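Local coordinates for Alpha/beta hydrolase fold protein (Sphaerobacter thermophilus, PDB 3R0V) that is probably a hydrolase of the alpha/beta hydrolase fold and binds D-malate in a pocket of the crystal structure, at residues A[119-123]-A[192-198]; A[28-32]-A[96-101]; A[147-151]-A[179-185]; A[69-74]-A[187-191]. All blocks are in the same frame, centred on the assembly; numbering follows the deposited sequence.

How the contacts relate
Contact 2 lies at the middle of the chain, joining strand 25-29 of the mixed sheet to helix 96-106; contacts 4, 1 and 3 lie about 11, 13 and 17 Å from it, centre to centre. Helix 185-192 ties the set together. It begins at Leu185, the last residue of contact 3, supplies the second segment of contact 4, and ends at Met192, where contact 1 takes over. Along the chain contact 2 closes before contacts 1 and 3 open and crosses contact 4, while contact 3 is nested inside the loops closed by contacts 1 and 4. Contacts 1 and 2 border D-malate, and Ser96 of contact 2 bonds Asp188 of contact 4, consistent with a pocket between the core and a helical lid.

Contact 1 of 4, residues A[119-123]-A[192-198]; sequences PPYAV and MGDNTIP
Tyr121 and Met192, a selenomethionine, form the tight half of this contact. The methyl CE of Met192 stands 3.5 Å from the centroid of the Tyr121 ring and 7° off its normal, a CH-pi contact centred on one face. Met192 SE lies above that face at 4.6 Å from the centroid, which adds a looser Met-aromatic contact. Successive bends at chi2 (-58°) and chi3 (-53°) curl the Met192 chain so that CE, and not SE, comes closest to the ring; CE also reaches Pro120 CG at 3.8 Å. Ile197 CG1 packs against Tyr121 CB at 3.6 Å, the two side chains crossing at about a right angle. One direct backbone bond runs between the loops, Ala122 N to Asn195 O at 2.8 Å, and this oxygen lies in plane at the edge of the Tyr121 ring.

Further out, Val123 CG1 meets Ile197 CD1 at 3.6 Å and water bridges take part. One molecule donates to both Pro120 O and Asn195 OD1, and a second links Ala122 O to Ile197 N. On the exposed side Asp194, within the type II' turn from Met192 to Asn195, accepts at OD1 from Thr196 N, an Asx turn, and from Thr196 OG1.

Pro120 touches the bound D-malate. The contact joins the loop after strand 111-117 to the end of helix 185-192, with Met192 against Ser96 of helix 96-106 and Ile197 against Leu228 of helix 219-231.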
loop_
_atom_site.group_PDB
_atom_site.type_symbol
_atom_site.label_atom_id
_atom_site.label_comp_id
_atom_site.label_asym_id
_atom_site.label_seq_id
_atom_site.Cartn_x
_atom_site.Cartn_y
_atom_site.Cartn_z
ATOM N N PRO A 119 -2.170 5.771 -4.589
ATOM C CA PRO A 119 -3.160 4.689 -4.663
ATOM C C PRO A 119 -3.481 4.364 -6.131
ATOM O O PRO A 119 -3.868 5.264 -6.877
ATOM C CB PRO A 119 -4.386 5.284 -3.952
ATOM C CG PRO A 119 -4.170 6.750 -3.949
ATOM C CD PRO A 119 -2.692 6.982 -3.935
ATOM N N PRO A 120 -3.300 3.102 -6.544
ATOM C CA PRO A 120 -3.344 2.796 -7.984
ATOM C C PRO A 120 -4.743 2.542 -8.542
ATOM O O PRO A 120 -4.958 1.563 -9.267
ATOM C CB PRO A 120 -2.469 1.537 -8.103
ATOM C CG PRO A 120 -2.628 0.855 -6.747
ATOM C CD PRO A 120 -2.761 1.981 -5.745
ATOM N N TYR A 121 -5.695 3.393 -8.188
ATOM C CA TYR A 121 -7.005 3.352 -8.830
ATOM C C TYR A 121 -6.864 3.972 -10.214
ATOM O O TYR A 121 -5.857 4.596 -10.524
ATOM C CB TYR A 121 -8.063 4.103 -8.016
ATOM C CG TYR A 121 -8.384 3.425 -6.714
ATOM C CD1 TYR A 121 -9.291 2.380 -6.676
ATOM C CD2 TYR A 121 -7.762 3.811 -5.527
ATOM C CE1 TYR A 121 -9.585 1.732 -5.487
ATOM C CE2 TYR A 121 -8.055 3.176 -4.336
ATOM C CZ TYR A 121 -8.962 2.136 -4.327
ATOM O OH TYR A 121 -9.229 1.499 -3.132
ATOM N N ALA A 122 -7.881 3.787 -11.047
ATOM C CA ALA A 122 -7.890 4.343 -12.392
ATOM C C ALA A 122 -9.145 5.175 -12.575
ATOM O O ALA A 122 -10.237 4.727 -12.218
ATOM C CB ALA A 122 -7.862 3.215 -13.417
ATOM N N VAL A 123 -9.007 6.377 -13.131
ATOM C CA VAL A 123 -10.171 7.223 -13.373
ATOM C C VAL A 123 -10.315 7.694 -14.817
ATOM O O VAL A 123 -11.248 8.421 -15.131
ATOM C CB VAL A 123 -10.169 8.462 -12.467
ATOM C CG1 VAL A 123 -10.210 8.032 -11.006
ATOM C CG2 VAL A 123 -8.940 9.336 -12.753
HETATM N N MSE A 192 -7.725 -4.090 -4.697
HETATM C CA MSE A 192 -7.950 -3.028 -5.668
HETATM C C MSE A 192 -9.205 -3.207 -6.525
HETATM O O MSE A 192 -9.598 -2.291 -7.235
HETATM C CB MSE A 192 -6.698 -2.850 -6.554
HETATM C CG MSE A 192 -5.475 -2.376 -5.761
HETATM SE SE MSE A 192 -5.773 -0.691 -4.821
HETATM C CE MSE A 192 -6.398 0.308 -6.358
ATOM N N GLY A 193 -9.822 -4.381 -6.465
ATOM C CA GLY A 193 -11.016 -4.647 -7.255
ATOM C C GLY A 193 -10.670 -4.578 -8.729
ATOM O O GLY A 193 -9.745 -5.256 -9.172
ATOM N N ASP A 194 -11.394 -3.759 -9.490
ATOM C CA ASP A 194 -11.064 -3.545 -10.904
ATOM C C ASP A 194 -10.432 -2.165 -11.119
ATOM O O ASP A 194 -10.435 -1.616 -12.234
ATOM C CB ASP A 194 -12.308 -3.685 -11.781
ATOM C CG ASP A 194 -13.389 -2.676 -11.428
ATOM O OD1 ASP A 194 -13.151 -1.810 -10.546
ATOM O OD2 ASP A 194 -14.472 -2.738 -12.045
ATOM N N ASN A 195 -9.900 -1.627 -10.030
ATOM C CA ASN A 195 -9.241 -0.323 -9.989
ATOM C C ASN A 195 -10.168 0.872 -10.027
ATOM O O ASN A 195 -9.707 2.001 -10.017
ATOM C CB ASN A 195 -8.178 -0.184 -11.077
ATOM C CG ASN A 195 -7.114 -1.244 -10.978
ATOM O OD1 ASN A 195 -6.720 -1.652 -9.883
ATOM N ND2 ASN A 195 -6.652 -1.712 -12.124
ATOM N N THR A 196 -11.471 0.640 -10.061
ATOM C CA THR A 196 -12.379 1.766 -9.964
ATOM C C THR A 196 -12.541 2.213 -8.506
ATOM O O THR A 196 -12.501 1.398 -7.570
ATOM C CB THR A 196 -13.737 1.492 -10.656
ATOM O OG1 THR A 196 -14.412 0.429 -9.990
ATOM C CG2 THR A 196 -13.526 1.113 -12.119
ATOM N N ILE A 197 -12.693 3.516 -8.311
ATOM C CA ILE A 197 -12.834 4.044 -6.958
ATOM C C ILE A 197 -14.238 3.807 -6.402
ATOM O O ILE A 197 -15.223 4.134 -7.056
ATOM C CB ILE A 197 -12.553 5.553 -6.919
ATOM C CG1 ILE A 197 -11.129 5.844 -7.395
ATOM C CG2 ILE A 197 -12.789 6.097 -5.500
ATOM C CD1 ILE A 197 -10.827 7.304 -7.523
ATOM N N PRO A 198 -14.335 3.235 -5.189
ATOM C CA PRO A 198 -15.648 3.157 -4.529
ATOM C C PRO A 198 -16.021 4.517 -3.946
ATOM O O PRO A 198 -15.914 4.768 -2.745
ATOM C CB PRO A 198 -15.437 2.111 -3.428
ATOM C CG PRO A 198 -13.978 2.146 -3.136
ATOM C CD PRO A 198 -13.275 2.564 -4.415
HETATM O O HOH W 1 -4.034 -1.302 -9.634
HETATM O O HOH W 2 -12.637 5.100 -10.784
#

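Contact 2 of 4, residues A[28-32]-A[96-101]. With MLT (D-malate), chain F.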
loop_
_atom_site.group_PDB
_atom_site.type_symbol
_atom_site.label_atom_id
_atom_site.label_comp_id
_atom_site.label_asym_id
_atom_site.label_seq_id
_atom_site.Cartn_x
_atom_site.Cartn_y
_atom_site.Cartn_z
ATOM N N LEU A 28 2.446 2.030 9.238
ATOM C CA LEU A 28 2.789 2.057 7.815
ATOM C C LEU A 28 2.205 0.812 7.163
ATOM O O LEU A 28 2.411 -0.309 7.661
ATOM C CB LEU A 28 4.307 2.080 7.621
ATOM C CG LEU A 28 5.080 3.174 8.366
ATOM C CD1 LEU A 28 6.558 3.185 7.973
ATOM C CD2 LEU A 28 4.490 4.532 8.127
ATOM N N VAL A 29 1.460 0.997 6.075
ATOM C CA VAL A 29 0.839 -0.120 5.372
ATOM C C VAL A 29 1.464 -0.250 3.986
ATOM O O VAL A 29 1.350 0.654 3.155
ATOM C CB VAL A 29 -0.689 0.084 5.206
ATOM C CG1 VAL A 29 -1.306 -1.131 4.519
ATOM C CG2 VAL A 29 -1.366 0.337 6.556
ATOM N N GLY A 30 2.114 -1.378 3.727
ATOM C CA GLY A 30 2.814 -1.556 2.467
ATOM C C GLY A 30 1.922 -2.032 1.338
ATOM O O GLY A 30 0.827 -2.533 1.561
ATOM N N GLY A 31 2.413 -1.869 0.115
ATOM C CA GLY A 31 1.670 -2.259 -1.074
ATOM C C GLY A 31 2.054 -3.619 -1.629
ATOM O O GLY A 31 2.570 -4.480 -0.921
ATOM N N ALA A 32 1.794 -3.810 -2.920
ATOM C CA ALA A 32 2.062 -5.093 -3.551
ATOM C C ALA A 32 3.540 -5.438 -3.407
ATOM O O ALA A 32 4.410 -4.583 -3.564
ATOM C CB ALA A 32 1.639 -5.061 -5.019
ATOM N N SER A 96 -0.916 -0.081 -3.334
ATOM C CA SER A 96 -2.117 -0.844 -3.024
ATOM C C SER A 96 -2.408 -0.867 -1.511
ATOM O O SER A 96 -3.550 -1.076 -1.105
ATOM C CB SER A 96 -2.044 -2.260 -3.607
ATOM O OG SER A 96 -1.015 -2.997 -2.999
ATOM N N GLY A 97 -1.388 -0.617 -0.691
ATOM C CA GLY A 97 -1.590 -0.479 0.745
ATOM C C GLY A 97 -2.412 0.758 1.061
ATOM O O GLY A 97 -3.093 0.808 2.094
ATOM N N ALA A 98 -2.363 1.753 0.177
ATOM C CA ALA A 98 -3.232 2.924 0.300
ATOM C C ALA A 98 -4.683 2.542 0.037
ATOM O O ALA A 98 -5.584 3.033 0.699
ATOM C CB ALA A 98 -2.790 4.030 -0.655
ATOM N N GLY A 99 -4.912 1.655 -0.931
ATOM C CA GLY A 99 -6.254 1.152 -1.179
ATOM C C GLY A 99 -6.782 0.441 0.050
ATOM O O GLY A 99 -7.915 0.665 0.483
ATOM N N LEU A 100 -5.961 -0.425 0.629
ATOM C CA LEU A 100 -6.353 -1.160 1.819
ATOM C C LEU A 100 -6.660 -0.199 2.970
ATOM O O LEU A 100 -7.643 -0.382 3.697
ATOM C CB LEU A 100 -5.244 -2.143 2.211
ATOM C CG LEU A 100 -5.425 -2.970 3.482
ATOM C CD1 LEU A 100 -6.681 -3.810 3.405
ATOM C CD2 LEU A 100 -4.192 -3.842 3.691
ATOM N N SER A 101 -5.817 0.814 3.130
ATOM C CA SER A 101 -6.000 1.799 4.194
ATOM C C SER A 101 -7.285 2.598 4.019
ATOM O O SER A 101 -7.990 2.867 5.009
ATOM C CB SER A 101 -4.796 2.732 4.290
ATOM O OG SER A 101 -3.619 2.003 4.588
HETATM C C1 MLT F . 1.105 -1.363 -5.976
HETATM O O1 MLT F . 1.098 -1.612 -4.726
HETATM O O2 MLT F . 0.098 -0.975 -6.568
HETATM C C2 MLT F . 2.405 -1.539 -6.712
HETATM O O3 MLT F . 3.466 -1.689 -5.791
HETATM C C3 MLT F . 2.661 -0.361 -7.642
HETATM C C4 MLT F . 4.109 -0.347 -8.081
HETATM O O4 MLT F . 4.959 -1.097 -7.552
HETATM O O5 MLT F . 4.480 0.424 -8.990
#
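Oxygen O1 of D-malate is gripped by two backbone N-H groups, Ala32 N at 2.9 Å and Ser96 N at 2.9 Å, one from each segment. Both bonds are nearly straight, with N-H...O1 angles of 166° and 167°. Two amides converging on one oxygen, from the loop after strand 25-29 and from the start of helix 96-106, are consistent with the oxyanion hole of alpha/beta hydrolases. The preceding residue, Ser95, also lines the pocket and would probably be the nucleophile of a GxSxG elbow that includes Gly97.

Ser96 OG lies 3.1 Å from O1 of D-malate; chi1 of 65° turns it between its own backbone N and carbonyl carbon, toward Ala32 N and the ligand, and Asp188 OD2 bonds it from helix 185-192.

Behind the pocket the backbones approach closely. Because Gly97 carries no side chain toward Gly30 O and Val29 O, its CA comes within 3.3 Å of Gly30 O in a CA-H...O contact. Val29 then packs beside the helix with two branches: CG1 rests 3.6 Å from Gly97 O and 4.0 Å from Leu100 CD2, while CG2 meets Ser101 OG at 3.4 Å. That hydroxyl donates back to Gly97 O, which Ser101 N reaches from the opposite face of the carbonyl plane.

Val29 and Ser101 both pack on Val91 of strand 89-94, and Leu100 extends to Val191 of helix 185-192 and Ile75 of helix 71-84.

Contact 3 of 4, residues A[147-151]-A[179-185]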
loop_
_atom_site.group_PDB
_atom_site.type_symbol
_atom_site.label_atom_id
_atom_site.label_comp_id
_atom_site.label_asym_id
_atom_site.label_seq_id
_atom_site.Cartn_x
_atom_site.Cartn_y
_atom_site.Cartn_z
ATOM N N ARG A 147 7.637 -17.254 -10.526
ATOM C CA ARG A 147 7.411 -16.125 -9.623
ATOM C C ARG A 147 7.939 -14.820 -10.180
ATOM O O ARG A 147 7.294 -13.765 -10.076
ATOM C CB ARG A 147 8.057 -16.400 -8.266
ATOM C CG ARG A 147 7.280 -17.397 -7.468
ATOM C CD ARG A 147 7.967 -17.794 -6.184
ATOM N NE ARG A 147 7.028 -18.575 -5.397
ATOM C CZ ARG A 147 6.294 -18.082 -4.407
ATOM N NH1 ARG A 147 6.411 -16.808 -4.048
ATOM N NH2 ARG A 147 5.446 -18.875 -3.768
ATOM N N GLY A 148 9.123 -14.884 -10.779
ATOM C CA GLY A 148 9.690 -13.723 -11.430
ATOM C C GLY A 148 8.792 -13.240 -12.558
ATOM O O GLY A 148 8.523 -12.040 -12.681
ATOM N N ASP A 149 8.298 -14.176 -13.367
ATOM C CA ASP A 149 7.429 -13.798 -14.473
ATOM C C ASP A 149 6.107 -13.227 -13.958
ATOM O O ASP A 149 5.538 -12.341 -14.592
ATOM C CB ASP A 149 7.181 -14.981 -15.409
ATOM C CG ASP A 149 8.432 -15.411 -16.157
ATOM O OD1 ASP A 149 9.453 -14.702 -16.091
ATOM O OD2 ASP A 149 8.379 -16.463 -16.833
ATOM N N ALA A 150 5.626 -13.723 -12.819
ATOM C CA ALA A 150 4.426 -13.156 -12.195
ATOM C C ALA A 150 4.646 -11.704 -11.774
ATOM O O ALA A 150 3.796 -10.850 -12.002
ATOM C CB ALA A 150 3.985 -13.998 -11.001
ATOM N N VAL A 151 5.800 -11.417 -11.182
ATOM C CA VAL A 151 6.126 -10.039 -10.825
ATOM C C VAL A 151 6.217 -9.159 -12.072
ATOM O O VAL A 151 5.670 -8.062 -12.093
ATOM C CB VAL A 151 7.448 -9.954 -10.038
ATOM C CG1 VAL A 151 7.796 -8.492 -9.747
ATOM C CG2 VAL A 151 7.337 -10.746 -8.734
ATOM N N GLU A 179 9.958 -11.773 -5.581
ATOM C CA GLU A 179 9.619 -13.123 -6.010
ATOM C C GLU A 179 9.129 -13.962 -4.836
ATOM O O GLU A 179 8.172 -14.733 -4.968
ATOM C CB GLU A 179 10.822 -13.812 -6.659
ATOM C CG GLU A 179 11.198 -13.266 -8.018
ATOM C CD GLU A 179 12.464 -13.900 -8.575
ATOM O OE1 GLU A 179 13.401 -14.155 -7.791
ATOM O OE2 GLU A 179 12.528 -14.129 -9.800
ATOM N N ALA A 180 9.785 -13.815 -3.688
ATOM C CA ALA A 180 9.425 -14.615 -2.519
ATOM C C ALA A 180 7.974 -14.420 -2.083
ATOM O O ALA A 180 7.352 -15.340 -1.543
ATOM C CB ALA A 180 10.375 -14.328 -1.357
ATOM N N VAL A 181 7.428 -13.229 -2.310
ATOM C CA VAL A 181 6.049 -12.957 -1.907
ATOM C C VAL A 181 5.108 -12.797 -3.102
ATOM O O VAL A 181 3.998 -12.290 -2.952
ATOM C CB VAL A 181 5.935 -11.733 -0.959
ATOM C CG1 VAL A 181 6.655 -12.020 0.359
ATOM C CG2 VAL A 181 6.489 -10.489 -1.607
ATOM N N ALA A 182 5.522 -13.277 -4.273
ATOM C CA ALA A 182 4.679 -13.164 -5.464
ATOM C C ALA A 182 3.325 -13.860 -5.321
ATOM O O ALA A 182 2.349 -13.474 -5.974
ATOM C CB ALA A 182 5.427 -13.672 -6.690
ATOM N N HIS A 183 3.248 -14.888 -4.476
ATOM C CA HIS A 183 1.972 -15.579 -4.277
ATOM C C HIS A 183 0.893 -14.643 -3.691
ATOM O O HIS A 183 -0.289 -14.987 -3.706
ATOM C CB HIS A 183 2.151 -16.789 -3.352
ATOM C CG HIS A 183 2.707 -16.429 -2.018
ATOM N ND1 HIS A 183 4.041 -16.139 -1.830
ATOM C CD2 HIS A 183 2.115 -16.297 -0.807
ATOM C CE1 HIS A 183 4.246 -15.837 -0.558
ATOM N NE2 HIS A 183 3.092 -15.921 0.082
ATOM N N THR A 184 1.293 -13.482 -3.152
ATOM C CA THR A 184 0.310 -12.520 -2.622
ATOM C C THR A 184 -0.206 -11.511 -3.654
ATOM O O THR A 184 -1.061 -10.687 -3.345
ATOM C CB THR A 184 0.837 -11.750 -1.381
ATOM O OG1 THR A 184 1.941 -10.912 -1.738
ATOM C CG2 THR A 184 1.264 -12.718 -0.275
ATOM N N LEU A 185 0.306 -11.564 -4.879
ATOM C CA LEU A 185 -0.180 -10.642 -5.898
ATOM C C LEU A 185 -1.702 -10.715 -6.110
ATOM O O LEU A 185 -2.340 -9.680 -6.312
ATOM C CB LEU A 185 0.575 -10.821 -7.220
ATOM C CG LEU A 185 2.003 -10.264 -7.234
ATOM C CD1 LEU A 185 2.813 -10.822 -8.410
ATOM C CD2 LEU A 185 2.020 -8.736 -7.226
#
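Arg147 lies with its side chain alongside the last turn of helix 175-180, its CB 4.1 Å from Glu179 CB and its CD 3.3 Å from Glu179 O. Extended from CG to NE (chi2 174°), the chain carries its guanidinium past that turn. Two conformers of Arg147 were modelled, and what follows holds for one of them. In it, NH1 donates to Glu179 O at 2.9 Å, and the bond lies both in the carbonyl plane and, within 3°, in the guanidinium plane. Glu179 O takes two donors, since Ala182 N also reaches it. A second, weak bond goes from NH1 to His183 ND1 at 3.3 Å, arriving in plane at the edge of an imidazole whose plane is turned 60° from the guanidinium; the other ring nitrogen, NE2, bonds Gly59 O.

Both segments belong to the helices inserted between strands 111-117 and 209-213, the usual lid position in alpha/beta hydrolases. Here the insertion packs on itself, helix 147-158 against the end of helix 175-180 and the 3-10 turn that leads into helix 185-192.

At one flank Glu179 stretches over Gly148, with OE2 3.3 Å from Gly148 CA; this oxygen accepts a weak hydrogen bond from Trp175. The buried flank is mostly apolar. Val151 CG2 meets Ala182 CB at 4.0 Å, and Leu185 CD1 lies 4.3 Å from Ala150 CB. Ala150, Ala182 and Leu185 touch helix 134-143, through Leu138 or Leu142.

Contact 4 of 4, residues A[69-74]-A[187-191]; sequences YAVERE and YDHAV
Tyr69 and Tyr187 stack face to face in an offset pair, their centroids 4.1 Å apart and their planes 12° from parallel. The stack joins the loop leading into helix 71-84, part of the alpha/beta hydrolase core, to helix 185-192, one of the helices inserted between strands 111-117 and 209-213.

Followed outwards, the Tyr69 side chain meets Tyr187 first and the helix behind it later. Its CB lies 3.6 Å from Tyr187 CE1. The torsion at chi1 (-180°) sets CG opposite the backbone N and sends the ring across the gap. CD1 comes next, 3.4 Å from Tyr187 CD1 and over the centre of the Tyr187 ring, whereas Tyr187 CD1 sits nearer the rim of the Tyr69 ring. CE1 lies over Tyr187 CG at 3.4 Å, and Tyr187 CB beside it makes a CH-pi contact with the same Tyr69 face, 27° off its normal. On the other side of the ring CE2 has Ala190 CB obliquely placed at 3.7 Å. CZ lies 3.7 Å from Tyr187 CB, and at the tip OH passes Val191 CG2 at 3.5 Å.

Val71 packs alongside, its CG2 resting against Ala190 O. Further along helix 71-84, Glu74 runs out extended to bring OE1 near Val191 CG2. Arg57 forms a salt bridge with OE1, while Asp65 bonds the Tyr187 hydroxyl; the two tyrosine hydroxyls are therefore each held by a carboxylate. For Tyr69 the bond is short: OH donates to Glu74 OE1 at 2.6 Å, on the anti lone pair, away from OE2.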
loop_
_atom_site.group_PDB
_atom_site.type_symbol
_atom_site.label_atom_id
_atom_site.label_comp_id
_atom_site.label_asym_id
_atom_site.label_seq_id
_atom_site.Cartn_x
_atom_site.Cartn_y
_atom_site.Cartn_z
ATOM N N TYR A 69 -8.440 -16.450 1.422
ATOM C CA TYR A 69 -8.198 -15.025 1.414
ATOM C C TYR A 69 -9.518 -14.267 1.313
ATOM O O TYR A 69 -10.437 -14.687 0.611
ATOM C CB TYR A 69 -7.283 -14.618 0.250
ATOM C CG TYR A 69 -7.053 -13.127 0.284
ATOM C CD1 TYR A 69 -6.098 -12.574 1.125
ATOM C CD2 TYR A 69 -7.835 -12.278 -0.477
ATOM C CE1 TYR A 69 -5.923 -11.207 1.194
ATOM C CE2 TYR A 69 -7.679 -10.918 -0.418
ATOM C CZ TYR A 69 -6.717 -10.390 0.410
ATOM O OH TYR A 69 -6.584 -9.032 0.462
ATOM N N ALA A 70 -9.605 -13.147 2.022
ATOM C CA ALA A 70 -10.651 -12.157 1.803
ATOM C C ALA A 70 -10.057 -10.813 2.172
ATOM O O ALA A 70 -9.225 -10.730 3.079
ATOM C CB ALA A 70 -11.881 -12.448 2.668
ATOM N N VAL A 71 -10.473 -9.763 1.466
ATOM C CA VAL A 71 -10.018 -8.418 1.791
ATOM C C VAL A 71 -10.333 -8.099 3.258
ATOM O O VAL A 71 -9.524 -7.471 3.945
ATOM C CB VAL A 71 -10.614 -7.351 0.838
ATOM C CG1 VAL A 71 -10.148 -5.951 1.218
ATOM C CG2 VAL A 71 -10.242 -7.662 -0.611
ATOM N N GLU A 72 -11.486 -8.555 3.750
ATOM C CA GLU A 72 -11.857 -8.315 5.143
ATOM C C GLU A 72 -10.806 -8.842 6.120
ATOM O O GLU A 72 -10.602 -8.260 7.191
ATOM C CB GLU A 72 -13.230 -8.920 5.443
ATOM C CG GLU A 72 -13.841 -8.445 6.759
ATOM C CD GLU A 72 -14.415 -7.041 6.655
ATOM O OE1 GLU A 72 -14.724 -6.585 5.527
ATOM O OE2 GLU A 72 -14.566 -6.390 7.712
ATOM N N ARG A 73 -10.133 -9.934 5.764
ATOM C CA ARG A 73 -9.090 -10.455 6.644
ATOM C C ARG A 73 -7.938 -9.458 6.765
ATOM O O ARG A 73 -7.375 -9.319 7.848
ATOM C CB ARG A 73 -8.554 -11.818 6.186
ATOM C CG ARG A 73 -9.602 -12.915 6.060
ATOM C CD ARG A 73 -10.174 -13.333 7.425
ATOM N NE ARG A 73 -11.321 -12.515 7.801
ATOM C CZ ARG A 73 -12.533 -12.643 7.272
ATOM N NH1 ARG A 73 -13.521 -11.859 7.688
ATOM N NH2 ARG A 73 -12.764 -13.552 6.327
ATOM N N GLU A 74 -7.571 -8.786 5.672
ATOM C CA GLU A 74 -6.486 -7.803 5.761
ATOM C C GLU A 74 -6.896 -6.520 6.491
ATOM O O GLU A 74 -6.060 -5.876 7.132
ATOM C CB GLU A 74 -5.893 -7.489 4.385
ATOM C CG GLU A 74 -5.278 -8.724 3.735
ATOM C CD GLU A 74 -4.130 -8.379 2.802
ATOM O OE1 GLU A 74 -4.359 -8.221 1.586
ATOM O OE2 GLU A 74 -2.993 -8.242 3.288
ATOM N N TYR A 187 -3.802 -11.174 -3.854
ATOM C CA TYR A 187 -4.393 -10.478 -2.712
ATOM C C TYR A 187 -4.517 -8.992 -3.018
ATOM O O TYR A 187 -5.556 -8.379 -2.759
ATOM C CB TYR A 187 -3.530 -10.645 -1.467
ATOM C CG TYR A 187 -3.367 -12.058 -0.961
ATOM C CD1 TYR A 187 -4.028 -13.122 -1.552
ATOM C CD2 TYR A 187 -2.579 -12.309 0.157
ATOM C CE1 TYR A 187 -3.882 -14.415 -1.057
ATOM C CE2 TYR A 187 -2.433 -13.579 0.659
ATOM C CZ TYR A 187 -3.083 -14.631 0.047
ATOM O OH TYR A 187 -2.937 -15.907 0.555
ATOM N N ASP A 188 -3.458 -8.408 -3.571
ATOM C CA ASP A 188 -3.514 -6.998 -3.926
ATOM C C ASP A 188 -4.504 -6.740 -5.056
ATOM O O ASP A 188 -5.169 -5.702 -5.077
ATOM C CB ASP A 188 -2.116 -6.468 -4.207
ATOM C CG ASP A 188 -1.337 -6.260 -2.915
ATOM O OD1 ASP A 188 -0.422 -7.041 -2.609
ATOM O OD2 ASP A 188 -1.705 -5.328 -2.165
ATOM N N HIS A 189 -4.634 -7.687 -5.982
ATOM C CA HIS A 189 -5.654 -7.539 -7.009
ATOM C C HIS A 189 -7.050 -7.478 -6.368
ATOM O O HIS A 189 -7.878 -6.634 -6.727
ATOM C CB HIS A 189 -5.559 -8.681 -8.021
ATOM C CG HIS A 189 -6.517 -8.547 -9.167
ATOM N ND1 HIS A 189 -6.820 -9.595 -10.009
ATOM C CD2 HIS A 189 -7.253 -7.494 -9.597
ATOM C CE1 HIS A 189 -7.692 -9.189 -10.918
ATOM N NE2 HIS A 189 -7.973 -7.919 -10.688
ATOM N N ALA A 190 -7.296 -8.341 -5.386
ATOM C CA ALA A 190 -8.580 -8.327 -4.689
ATOM C C ALA A 190 -8.839 -7.016 -3.933
ATOM O O ALA A 190 -9.953 -6.488 -3.953
ATOM C CB ALA A 190 -8.682 -9.530 -3.743
ATOM N N VAL A 191 -7.812 -6.499 -3.261
ATOM C CA VAL A 191 -7.927 -5.226 -2.557
ATOM C C VAL A 191 -8.361 -4.122 -3.531
ATOM O O VAL A 191 -9.254 -3.323 -3.232
ATOM C CB VAL A 191 -6.588 -4.841 -1.907
ATOM C CG1 VAL A 191 -6.599 -3.367 -1.463
ATOM C CG2 VAL A 191 -6.277 -5.782 -0.749
#